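Local coordinates for A223 penton protein C-terminal domain-containing protein (Sulfolobus turreted icosahedral virus 1, PDB 6BO3), which is a turret protein of the virus capsid and probably helps to build the penton projections at its vertices, at residues N34-I39 with E96-Y101; I57-L62 with I79-G84; G172-I177 with L190-N195. The protein carries 1 engineered substitution. All blocks are in the same frame, centred on the assembly; numbering follows the deposited sequence.

Contact 1 (N34-I39 with E96-Y101); sequences NVFFEI and EIIVEY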
loop_
_atom_site.group_PDB
_atom_site.type_symbol
_atom_site.label_atom_id
_atom_site.label_comp_id
_atom_site.label_asym_id
_atom_site.label_seq_id
_atom_site.Cartn_x
_atom_site.Cartn_y
_atom_site.Cartn_z
ATOM N N ASN A 34 8.037 21.287 -12.818
ATOM C CA ASN A 34 7.150 20.806 -13.886
ATOM C C ASN A 34 7.640 19.479 -14.458
ATOM O O ASN A 34 8.844 19.265 -14.619
ATOM C CB ASN A 34 7.058 21.842 -15.023
ATOM C CG ASN A 34 6.719 23.253 -14.543
ATOM O OD1 ASN A 34 5.812 23.460 -13.739
ATOM N ND2 ASN A 34 7.430 24.233 -15.072
ATOM N N VAL A 35 6.709 18.583 -14.768
ATOM C CA VAL A 35 7.012 17.424 -15.575
ATOM C C VAL A 35 5.972 17.366 -16.683
ATOM O O VAL A 35 4.757 17.489 -16.424
ATOM C CB VAL A 35 7.031 16.114 -14.774
ATOM C CG1 VAL A 35 7.389 14.951 -15.692
ATOM C CG2 VAL A 35 8.027 16.202 -13.620
ATOM N N PHE A 36 6.458 17.255 -17.916
ATOM C CA PHE A 36 5.585 17.158 -19.081
ATOM C C PHE A 36 5.706 15.736 -19.631
ATOM O O PHE A 36 6.752 15.348 -20.132
ATOM C CB PHE A 36 5.964 18.150 -20.199
ATOM C CG PHE A 36 5.930 19.632 -19.819
ATOM C CD1 PHE A 36 5.371 20.100 -18.635
ATOM C CD2 PHE A 36 6.439 20.569 -20.711
ATOM C CE1 PHE A 36 5.352 21.457 -18.345
ATOM C CE2 PHE A 36 6.431 21.926 -20.424
ATOM C CZ PHE A 36 5.880 22.371 -19.238
ATOM N N PHE A 37 4.632 14.949 -19.562
ATOM C CA PHE A 37 4.668 13.630 -20.150
ATOM C C PHE A 37 3.846 13.503 -21.429
ATOM O O PHE A 37 2.617 13.676 -21.426
ATOM C CB PHE A 37 4.255 12.567 -19.140
ATOM C CG PHE A 37 4.693 11.206 -19.540
ATOM C CD1 PHE A 37 3.915 10.446 -20.398
ATOM C CD2 PHE A 37 5.928 10.716 -19.142
ATOM C CE1 PHE A 37 4.332 9.197 -20.804
ATOM C CE2 PHE A 37 6.353 9.469 -19.546
ATOM C CZ PHE A 37 5.554 8.706 -20.377
ATOM N N GLU A 38 4.518 13.194 -22.532
ATOM C CA GLU A 38 3.813 13.007 -23.798
ATOM C C GLU A 38 3.252 11.593 -23.927
ATOM O O GLU A 38 4.002 10.612 -23.937
ATOM C CB GLU A 38 4.680 13.345 -25.010
ATOM C CG GLU A 38 3.860 13.460 -26.309
ATOM C CD GLU A 38 4.679 13.333 -27.590
ATOM O OE1 GLU A 38 4.349 14.030 -28.569
ATOM O OE2 GLU A 38 5.631 12.526 -27.654
ATOM N N ILE A 39 1.924 11.502 -24.012
ATOM C CA ILE A 39 1.221 10.236 -24.272
ATOM C C ILE A 39 1.038 10.027 -25.792
ATOM O O ILE A 39 1.118 8.889 -26.287
ATOM C CB ILE A 39 -0.172 10.179 -23.573
ATOM C CG1 ILE A 39 -0.088 10.401 -22.047
ATOM C CG2 ILE A 39 -0.861 8.861 -23.889
ATOM C CD1 ILE A 39 0.716 9.372 -21.276
ATOM N N GLU A 96 -1.229 14.421 -23.361
ATOM C CA GLU A 96 -0.156 14.903 -22.476
ATOM C C GLU A 96 -0.661 14.976 -21.040
ATOM O O GLU A 96 -1.824 15.340 -20.819
ATOM C CB GLU A 96 0.389 16.274 -22.931
ATOM C CG GLU A 96 1.553 16.773 -22.081
ATOM C CD GLU A 96 2.155 18.101 -22.526
ATOM O OE1 GLU A 96 3.275 18.404 -22.062
ATOM O OE2 GLU A 96 1.531 18.849 -23.313
ATOM N N ILE A 97 0.192 14.567 -20.093
ATOM C CA ILE A 97 -0.015 14.760 -18.661
ATOM C C ILE A 97 1.030 15.785 -18.196
ATOM O O ILE A 97 2.248 15.597 -18.411
ATOM C CB ILE A 97 0.135 13.447 -17.833
ATOM C CG1 ILE A 97 -0.846 12.358 -18.284
ATOM C CG2 ILE A 97 -0.065 13.712 -16.345
ATOM C CD1 ILE A 97 -0.390 10.950 -17.925
ATOM N N ILE A 98 0.562 16.874 -17.602
ATOM C CA ILE A 98 1.451 17.893 -17.036
ATOM C C ILE A 98 1.327 17.816 -15.518
ATOM O O ILE A 98 0.220 17.846 -14.961
ATOM C CB ILE A 98 1.151 19.311 -17.579
ATOM C CG1 ILE A 98 1.276 19.328 -19.112
ATOM C CG2 ILE A 98 2.087 20.350 -16.948
ATOM C CD1 ILE A 98 0.732 20.577 -19.772
ATOM N N VAL A 99 2.468 17.673 -14.852
ATOM C CA VAL A 99 2.521 17.715 -13.395
ATOM C C VAL A 99 3.271 18.965 -12.953
ATOM O O VAL A 99 4.391 19.200 -13.430
ATOM C CB VAL A 99 3.256 16.496 -12.831
ATOM C CG1 VAL A 99 3.458 16.642 -11.329
ATOM C CG2 VAL A 99 2.519 15.199 -13.159
ATOM N N GLU A 100 2.672 19.738 -12.039
ATOM C CA GLU A 100 3.284 20.960 -11.506
ATOM C C GLU A 100 3.271 20.986 -9.972
ATOM O O GLU A 100 2.256 20.665 -9.346
ATOM C CB GLU A 100 2.552 22.221 -12.002
ATOM C CG GLU A 100 2.380 22.368 -13.515
ATOM C CD GLU A 100 1.239 23.315 -13.893
ATOM O OE1 GLU A 100 0.861 24.178 -13.073
ATOM O OE2 GLU A 100 0.711 23.208 -15.021
ATOM N N TYR A 101 4.396 21.405 -9.386
ATOM C CA TYR A 101 4.477 21.777 -7.961
ATOM C C TYR A 101 3.463 22.871 -7.696
ATOM O O TYR A 101 3.519 23.944 -8.309
ATOM C CB TYR A 101 5.887 22.294 -7.638
ATOM C CG TYR A 101 6.208 22.656 -6.185
ATOM C CD1 TYR A 101 6.491 21.667 -5.246
ATOM C CD2 TYR A 101 6.298 23.985 -5.773
ATOM C CE1 TYR A 101 6.824 21.993 -3.935
ATOM C CE2 TYR A 101 6.631 24.318 -4.459
ATOM C CZ TYR A 101 6.904 23.317 -3.547
ATOM O OH TYR A 101 7.236 23.619 -2.232
#

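Contact 2 (I57-L62 with I79-G84); sequences IDVLLL and IQLSAG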
loop_
_atom_site.group_PDB
_atom_site.type_symbol
_atom_site.label_atom_id
_atom_site.label_comp_id
_atom_site.label_asym_id
_atom_site.label_seq_id
_atom_site.Cartn_x
_atom_site.Cartn_y
_atom_site.Cartn_z
ATOM N N ILE A 57 0.478 18.544 -5.658
ATOM C CA ILE A 57 0.782 18.679 -7.070
ATOM C C ILE A 57 -0.486 18.934 -7.867
ATOM O O ILE A 57 -1.607 18.529 -7.463
ATOM C CB ILE A 57 1.550 17.459 -7.670
ATOM C CG1 ILE A 57 0.815 16.127 -7.453
ATOM C CG2 ILE A 57 2.960 17.335 -7.096
ATOM C CD1 ILE A 57 1.400 14.983 -8.262
ATOM N N ASP A 58 -0.297 19.653 -8.967
ATOM C CA ASP A 58 -1.365 19.932 -9.928
ATOM C C ASP A 58 -1.144 19.150 -11.204
ATOM O O ASP A 58 -0.063 19.206 -11.816
ATOM C CB ASP A 58 -1.462 21.420 -10.237
ATOM C CG ASP A 58 -1.588 22.263 -8.991
ATOM O OD1 ASP A 58 -2.450 21.957 -8.131
ATOM O OD2 ASP A 58 -0.810 23.235 -8.874
ATOM N N VAL A 59 -2.182 18.429 -11.619
ATOM C CA VAL A 59 -2.083 17.507 -12.746
ATOM C C VAL A 59 -3.015 18.000 -13.851
ATOM O O VAL A 59 -4.233 18.007 -13.667
ATOM C CB VAL A 59 -2.446 16.056 -12.350
ATOM C CG1 VAL A 59 -2.320 15.107 -13.529
ATOM C CG2 VAL A 59 -1.577 15.550 -11.203
ATOM N N LEU A 60 -2.446 18.416 -14.984
ATOM C CA LEU A 60 -3.252 18.786 -16.153
ATOM C C LEU A 60 -3.289 17.636 -17.191
ATOM O O LEU A 60 -2.271 17.140 -17.670
ATOM C CB LEU A 60 -2.763 20.115 -16.730
ATOM C CG LEU A 60 -3.641 20.986 -17.641
ATOM C CD1 LEU A 60 -5.073 21.191 -17.157
ATOM C CD2 LEU A 60 -2.952 22.333 -17.821
ATOM N N LEU A 61 -4.492 17.181 -17.488
ATOM C CA LEU A 61 -4.710 16.151 -18.489
ATOM C C LEU A 61 -5.221 16.838 -19.746
ATOM O O LEU A 61 -6.296 17.434 -19.736
ATOM C CB LEU A 61 -5.719 15.127 -17.993
ATOM C CG LEU A 61 -5.402 14.431 -16.666
ATOM C CD1 LEU A 61 -6.542 13.499 -16.323
ATOM C CD2 LEU A 61 -4.079 13.688 -16.657
ATOM N N LEU A 62 -4.447 16.752 -20.823
ATOM C CA LEU A 62 -4.702 17.524 -22.039
ATOM C C LEU A 62 -5.035 16.587 -23.171
ATOM O O LEU A 62 -4.253 15.688 -23.473
ATOM C CB LEU A 62 -3.461 18.312 -22.465
ATOM C CG LEU A 62 -2.956 19.509 -21.670
ATOM C CD1 LEU A 62 -2.500 19.084 -20.293
ATOM C CD2 LEU A 62 -1.804 20.155 -22.426
ATOM N N ILE A 79 -6.115 18.967 -11.895
ATOM C CA ILE A 79 -6.447 18.125 -10.765
ATOM C C ILE A 79 -5.376 18.315 -9.687
ATOM O O ILE A 79 -4.211 17.985 -9.912
ATOM C CB ILE A 79 -6.479 16.655 -11.193
ATOM C CG1 ILE A 79 -7.562 16.426 -12.241
ATOM C CG2 ILE A 79 -6.753 15.753 -10.003
ATOM C CD1 ILE A 79 -7.318 15.185 -13.076
ATOM N N GLN A 80 -5.771 18.815 -8.523
ATOM C CA GLN A 80 -4.835 19.005 -7.432
ATOM C C GLN A 80 -4.794 17.721 -6.610
ATOM O O GLN A 80 -5.813 17.271 -6.076
ATOM C CB GLN A 80 -5.199 20.204 -6.558
ATOM C CG GLN A 80 -4.169 20.454 -5.452
ATOM C CD GLN A 80 -4.475 21.669 -4.608
ATOM O OE1 GLN A 80 -5.087 21.559 -3.553
ATOM N NE2 GLN A 80 -4.039 22.838 -5.064
ATOM N N LEU A 81 -3.615 17.130 -6.515
ATOM C CA LEU A 81 -3.442 15.947 -5.688
ATOM C C LEU A 81 -2.721 16.314 -4.421
ATOM O O LEU A 81 -1.675 16.945 -4.470
ATOM C CB LEU A 81 -2.647 14.893 -6.421
ATOM C CG LEU A 81 -3.364 14.158 -7.545
ATOM C CD1 LEU A 81 -2.456 13.046 -8.022
ATOM C CD2 LEU A 81 -4.741 13.621 -7.151
ATOM N N SER A 82 -3.285 15.929 -3.280
ATOM C CA SER A 82 -2.655 16.240 -2.008
ATOM C C SER A 82 -1.576 15.195 -1.734
ATOM O O SER A 82 -1.464 14.214 -2.460
ATOM C CB SER A 82 -3.699 16.257 -0.896
ATOM O OG SER A 82 -4.238 14.961 -0.729
ATOM N N ALA A 83 -0.777 15.416 -0.688
ATOM C CA ALA A 83 0.254 14.456 -0.288
ATOM C C ALA A 83 -0.258 13.004 -0.220
ATOM O O ALA A 83 -1.286 12.726 0.414
ATOM C CB ALA A 83 0.849 14.874 1.052
ATOM N N GLY A 84 0.449 12.101 -0.903
ATOM C CA GLY A 84 0.179 10.661 -0.869
ATOM C C GLY A 84 -0.973 10.173 -1.749
ATOM O O GLY A 84 -1.288 8.986 -1.763
#

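Contact 3 (G172-I177 with L190-N195); sequences GNIGQI and LQTGEN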
loop_
_atom_site.group_PDB
_atom_site.type_symbol
_atom_site.label_atom_id
_atom_site.label_comp_id
_atom_site.label_asym_id
_atom_site.label_seq_id
_atom_site.Cartn_x
_atom_site.Cartn_y
_atom_site.Cartn_z
ATOM N N GLY A 172 -10.654 -24.969 11.083
ATOM C CA GLY A 172 -11.394 -24.533 12.263
ATOM C C GLY A 172 -10.427 -24.303 13.407
ATOM O O GLY A 172 -9.346 -23.763 13.213
ATOM N N ASN A 173 -10.795 -24.752 14.599
ATOM C CA ASN A 173 -9.966 -24.519 15.793
ATOM C C ASN A 173 -8.591 -25.236 15.733
ATOM O O ASN A 173 -8.513 -26.406 15.352
ATOM C CB ASN A 173 -10.756 -24.943 17.042
ATOM C CG ASN A 173 -12.145 -24.313 17.100
ATOM O OD1 ASN A 173 -12.286 -23.087 17.190
ATOM N ND2 ASN A 173 -13.180 -25.150 17.041
ATOM N N ILE A 174 -7.512 -24.538 16.086
ATOM C CA ILE A 174 -6.160 -25.130 16.023
ATOM C C ILE A 174 -5.278 -24.889 17.255
ATOM O O ILE A 174 -4.245 -25.566 17.430
ATOM C CB ILE A 174 -5.424 -24.674 14.730
ATOM C CG1 ILE A 174 -4.189 -25.537 14.422
ATOM C CG2 ILE A 174 -5.055 -23.200 14.801
ATOM C CD1 ILE A 174 -4.458 -27.018 14.231
ATOM N N GLY A 175 -5.662 -23.931 18.087
ATOM C CA GLY A 175 -5.019 -23.743 19.374
ATOM C C GLY A 175 -5.351 -22.439 20.046
ATOM O O GLY A 175 -6.412 -21.848 19.810
ATOM N N GLN A 176 -4.402 -21.966 20.855
ATOM C CA GLN A 176 -4.608 -20.818 21.720
ATOM C C GLN A 176 -3.351 -19.990 21.759
ATOM O O GLN A 176 -2.254 -20.553 21.765
ATOM C CB GLN A 176 -5.013 -21.317 23.120
ATOM C CG GLN A 176 -6.072 -22.423 23.004
ATOM C CD GLN A 176 -7.016 -22.511 24.176
ATOM O OE1 GLN A 176 -8.236 -22.431 24.000
ATOM N NE2 GLN A 176 -6.471 -22.711 25.378
ATOM N N ILE A 177 -3.520 -18.664 21.730
ATOM C CA ILE A 177 -2.444 -17.696 21.985
ATOM C C ILE A 177 -2.818 -16.790 23.181
ATOM O O ILE A 177 -4.001 -16.478 23.400
ATOM C CB ILE A 177 -2.096 -16.898 20.697
ATOM C CG1 ILE A 177 -0.744 -16.173 20.817
ATOM C CG2 ILE A 177 -3.212 -15.949 20.297
ATOM C CD1 ILE A 177 -0.112 -15.905 19.475
ATOM N N LEU A 190 -7.374 -19.580 18.451
ATOM C CA LEU A 190 -6.691 -19.534 17.151
ATOM C C LEU A 190 -7.314 -20.494 16.147
ATOM O O LEU A 190 -7.572 -21.653 16.471
ATOM C CB LEU A 190 -5.215 -19.927 17.279
ATOM C CG LEU A 190 -4.130 -18.901 17.615
ATOM C CD1 LEU A 190 -2.810 -19.619 17.476
ATOM C CD2 LEU A 190 -4.149 -17.686 16.712
ATOM N N GLN A 191 -7.491 -20.018 14.919
ATOM C CA GLN A 191 -8.036 -20.820 13.829
ATOM C C GLN A 191 -6.932 -21.155 12.840
ATOM O O GLN A 191 -5.946 -20.418 12.743
ATOM C CB GLN A 191 -9.138 -20.036 13.114
ATOM C CG GLN A 191 -10.284 -19.597 14.017
ATOM C CD GLN A 191 -11.050 -20.764 14.626
ATOM O OE1 GLN A 191 -11.847 -21.412 13.953
ATOM N NE2 GLN A 191 -10.825 -21.025 15.910
ATOM N N THR A 192 -7.096 -22.256 12.105
ATOM C CA THR A 192 -6.250 -22.509 10.942
ATOM C C THR A 192 -6.475 -21.354 9.956
ATOM O O THR A 192 -7.586 -20.845 9.817
ATOM C CB THR A 192 -6.525 -23.877 10.267
ATOM O OG1 THR A 192 -7.860 -23.910 9.766
ATOM C CG2 THR A 192 -6.322 -25.037 11.241
ATOM N N GLY A 193 -5.408 -20.920 9.307
ATOM C CA GLY A 193 -5.459 -19.779 8.398
ATOM C C GLY A 193 -4.879 -18.543 9.065
ATOM O O GLY A 193 -4.059 -18.639 9.987
ATOM N N GLU A 194 -5.358 -17.386 8.636
ATOM C CA GLU A 194 -4.846 -16.101 9.106
ATOM C C GLU A 194 -5.680 -15.587 10.271
ATOM O O GLU A 194 -6.890 -15.444 10.152
ATOM C CB GLU A 194 -4.792 -15.064 7.970
ATOM C CG GLU A 194 -5.411 -15.480 6.635
ATOM C CD GLU A 194 -4.599 -16.545 5.913
ATOM O OE1 GLU A 194 -5.105 -17.657 5.659
ATOM O OE2 GLU A 194 -3.435 -16.271 5.613
ATOM N N ASN A 195 -5.034 -15.323 11.404
ATOM C CA ASN A 195 -5.706 -14.717 12.539
ATOM C C ASN A 195 -5.186 -13.308 12.683
ATOM O O ASN A 195 -3.960 -13.103 12.771
ATOM C CB ASN A 195 -5.454 -15.500 13.820
ATOM C CG ASN A 195 -5.833 -16.958 13.693
ATOM O OD1 ASN A 195 -6.937 -17.345 14.068
ATOM N ND2 ASN A 195 -4.928 -17.774 13.153
HETATM O O HOH W 1 -10.088 -21.771 9.871
#

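Contact 1 (N34-I39 with E96-Y101)
V35 pairs with V99, and F37 with I97, as hydrogen-bonded pairs of an antiparallel sheet; these are strand C, at the edge of the CHEF sheet of a jelly-roll sandwich, and its neighbour H. The strand directions differ by 174°, almost exactly antiparallel. Each pair is closed by two backbone bonds, the shortest including V35 N to V99 O at 2.7 Å, while I97 N reaches F37 O at 2.9 Å. At the non-hydrogen-bonded positions alpha carbons come up to the same carbonyls: N34 CA lies 3.2 Å from V99 O in a CA-H...O contact.

Apolar contacts differ on the two faces. V35, F37, I97 and V99 turn to the sandwich interior, toward strands 20-28 and 111-120 of the opposing sheet: V35 packs on Y26, F37 on V22, Y26 and L115, and I97 on L115. Beyond the end of strand 34-38, I39 adds its CD1 to this layer, 3.9 Å from I97 CD1. On the outer face, F36 and I98 lie side by side, with F36 CD1 3.7 Å from I98 CG2.

E96 also reaches across. With CG anti to the backbone N (chi1 -177°) and the rest extended, it runs over the F37 carbonyl toward the F36 side chain. Its carboxylate stands 85° to the phenyl plane and puts OE1 3.3 Å from F36 CB.

Contact 2 (I57-L62 with I79-G84)
The I57 side chain slants across that of L81 on the inner face, CG1 lying 3.8 Å from L81 CB. I57 CG1 is placed there by a chi1 of 56°, which sets it between the backbone N and the carbonyl carbon, while CG2 takes the position beside N. V59 extends the apolar patch with its CG2, 4.1 Å from L81 CD1. Farther along, L61 reaches over obliquely to bring its CD1 within 3.7 Å of I79 CD1.

On the outer face D58 and Q80 run alongside each other, their carboxylate and amide planes 29° apart. D58 OD1 rests against the methylenes of Q80, 3.5 Å from CG.

Four backbone bonds set this register, with L81 N to I57 O the shortest at 2.6 Å. The second pair is less regular: V59 N to I79 O is 2.7 Å, but the donor is tilted 31° from the carbonyl plane. These are strands E and F of the jelly roll, with F at the margin of the CHEF sheet.

Outside the pair, L49 of strand 44-53 and L87 of strand 85-93 cover V59 and L81 from the facing sheet, and I97 packs on V59 and L61. D102 accepts a weak hydrogen bond from Q80 NE2, yet its OD1 also comes close to D58 OD2, a proximity of like charges that might raise the proton affinity of either acid.

Contact 3 (G172-I177 with L190-N195)
I174 and G175 both face L190 in a classic beta bulge, I174 N bonding to L190 O at 2.9 Å while G175 N makes a weak, longer bond to the same oxygen. It interrupts the antiparallel pairing of strands E and F in the second jelly-roll domain, just where the chain leaves strand 184-191 to enter strand 193-199 of the opposite sheet. L190 N returns to G175 O, and T192 N to G172 O at 2.9 Å. Between these bonds, N173 and Q191 sit opposite each other with their side chains alongside. Their amide planes are 78° apart, yet Q191 NE2 points an N-H straight at N173 OD1, at 2.8 Å and 177°; the acceptor lies in the plane of the Q191 amide.

Inside, I174 crosses T192 at about a right angle, its CB 3.6 Å from T192 CG2. With I174 CG1 anti to the backbone N (chi1 -165°), CG2 falls between N and the carbonyl carbon, 3.4 Å from L190 O. L190 is buried, packing on I164, M208 and L210, and I177 CG2 touches its CG.

The turn that follows is braced by N195, whose amide reaches back to the backbone N and O of Q191: Q191 N donates to OD1, and ND2 donates to Q191 O and also to I164 O. Here a water donates to T192 O at 2.7 Å and accepts a weak bond from G172 N.

In the fold
Contacts 1 and 2 belong to one CHEF sheet, in the order 34-38, 96-101, 57-62, 78-81, and their centres are 10 Å apart. Strands 96-101 and 57-62 are neighbours in it, joined by probable backbone hydrogen bonds such as L60 N to I98 O. Along the chain contact 2 is nested inside the loop closed by contact 1. Contact 3 follows later, in the second domain, with its centre about 50 Å from that of contact 1 and 45 Å from that of contact 2. Both domains repeat the 1-4-2-3 strand order of a CHEF sheet, with 173-181 and 184-191 in the E and F places of the second, consistent with two jelly rolls in tandem.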